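Local coordinates for serine acetyltransferase (PDB 3F1X), which transfers an acetyl group from acetyl-CoA to L-serine, giving O-acetylserine for cysteine biosynthesis, at the interface of chains A and B. Numbering follows the deposited sequence. Chains: chain A/B, Serine acetyltransferase.

The interface of chains A and B. Residues chain A 76, 80, 114, 117, 120-121; chain B 6, 9-10, 13.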
# COMPACT_ATOMS: atom_id res chain seq x y z
N VAL A 76 13.91 12.25 -13.95
CA VAL A 76 13.46 13.19 -14.96
C VAL A 76 12.40 12.54 -15.85
O VAL A 76 11.41 13.18 -16.22
CB VAL A 76 14.64 13.68 -15.84
CG1 VAL A 76 14.10 14.30 -17.12
CG2 VAL A 76 15.47 14.71 -15.07
N PHE A 80 8.58 13.64 -16.18
CA PHE A 80 8.07 14.01 -17.49
C PHE A 80 6.72 13.38 -17.79
O PHE A 80 5.81 14.05 -18.27
CB PHE A 80 9.06 13.61 -18.57
CG PHE A 80 8.57 13.90 -19.96
CD1 PHE A 80 8.26 15.19 -20.34
CD2 PHE A 80 8.41 12.87 -20.88
CE1 PHE A 80 7.79 15.47 -21.63
CE2 PHE A 80 7.94 13.13 -22.17
CZ PHE A 80 7.63 14.44 -22.54
N LEU A 114 5.26 19.02 -24.49
CA LEU A 114 6.31 20.00 -24.77
C LEU A 114 6.42 20.99 -23.60
O LEU A 114 7.53 21.37 -23.20
CB LEU A 114 6.00 20.75 -26.08
CG LEU A 114 7.09 21.69 -26.61
CD1 LEU A 114 8.43 20.97 -26.65
CD2 LEU A 114 6.70 22.18 -27.99
N ALA A 117 8.28 19.32 -20.93
CA ALA A 117 9.71 19.27 -21.23
C ALA A 117 10.33 20.65 -21.01
O ALA A 117 11.45 20.77 -20.50
CB ALA A 117 9.93 18.80 -22.67
N ILE A 120 10.98 21.11 -17.39
CA ILE A 120 12.15 20.35 -16.98
C ILE A 120 13.46 21.03 -17.36
O ILE A 120 14.44 20.93 -16.62
CB ILE A 120 12.11 18.92 -17.57
CG1 ILE A 120 11.06 18.10 -16.81
CG2 ILE A 120 13.49 18.26 -17.46
CD1 ILE A 120 10.67 16.81 -17.47
N SER A 121 13.47 21.72 -18.50
CA SER A 121 14.67 22.41 -18.95
C SER A 121 14.97 23.59 -18.03
O SER A 121 16.04 24.19 -18.13
CB SER A 121 14.49 22.93 -20.38
OG SER A 121 13.66 24.08 -20.40
N TYR B 6 10.44 16.88 -27.92
CA TYR B 6 10.84 17.07 -26.53
C TYR B 6 12.05 16.21 -26.12
O TYR B 6 12.64 16.44 -25.07
CB TYR B 6 9.65 16.78 -25.60
CG TYR B 6 9.02 15.42 -25.79
CD1 TYR B 6 9.65 14.26 -25.36
CD2 TYR B 6 7.78 15.29 -26.43
CE1 TYR B 6 9.07 13.00 -25.55
CE2 TYR B 6 7.20 14.04 -26.63
CZ TYR B 6 7.84 12.90 -26.19
OH TYR B 6 7.25 11.68 -26.38
N ILE B 9 15.34 18.04 -25.52
CA ILE B 9 15.16 18.99 -24.44
C ILE B 9 15.40 18.26 -23.13
O ILE B 9 16.09 18.76 -22.24
CB ILE B 9 13.73 19.58 -24.44
CG1 ILE B 9 13.53 20.44 -25.69
CG2 ILE B 9 13.51 20.45 -23.19
CD1 ILE B 9 12.10 20.83 -25.94
N LEU B 10 14.85 17.05 -23.03
CA LEU B 10 15.00 16.23 -21.83
C LEU B 10 16.45 15.78 -21.61
O LEU B 10 16.96 15.84 -20.49
CB LEU B 10 14.09 15.00 -21.91
CG LEU B 10 12.59 15.27 -21.92
CD1 LEU B 10 11.83 13.95 -21.99
CD2 LEU B 10 12.20 16.04 -20.65
N ALA B 13 18.58 18.61 -20.48
CA ALA B 13 18.27 18.97 -19.10
C ALA B 13 19.03 18.04 -18.16
O ALA B 13 19.64 18.48 -17.19
CB ALA B 13 16.77 18.87 -18.84
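This is an apolar helix-to-helix interface, in which the N-terminal helix of chain B packs on two helices of chain A. It links two of the six copies in the deposited assembly, and so may help hold a hexamer together. The patch is built from carbon contacts, with no hydrogen bond or salt bridge across it.

B:Leu10 has the most surface hidden here, 67 Å², and sits centrally. Its CG lies anti to the carbonyl carbon (chi1 -64°), which carries both methyls towards chain A. CD1 stands over the centre of the A:Phe80 ring, 3.8 Å from the centroid, as a CH-pi contact. CD2 turns to the tip of A:Ile120 and meets its CD1 at 3.6 Å. The branch of B:Leu10 is thus shared between an aromatic face and an aliphatic end.

A:Phe80 is used twice. Its CG is anti to the backbone N (chi1 177°), and the ring reaches out to B:Tyr6. There its CZ sits over the centre of the tyrosine face, 3.5 Å from B:Tyr6 CD1, and CE2 comes down beside it. The two rings are steeply inclined, neither stacked nor perpendicular. B:Tyr6 holds its CG in the crowded position between backbone N and carbonyl carbon (chi1 55°). Its CB also touches the A:Ala117 methyl CB, at 3.6 Å.

B:Ile9 lies along the other flank. Its CG2 rests 3.4 Å from the backbone O of A:Ala117 and also packs against CB of A:Ser121. Its CD1 meets A:Leu114 CD1 tip to tip at 3.7 Å. One turn on, the small B:Ala13 brings CB within 3.6 Å of A:Ile120 CG2, a methyl-to-methyl contact. A:Val76 lies more loosely at the margin, beside B:Leu10.

In chain B the patch lies on helix 7-17, with B:Tyr6 just before it. In chain A it lies on helices 68-93 and 109-120, with A:Ser121 just after, all in the helical N-terminal region that precedes the left-handed beta-helix.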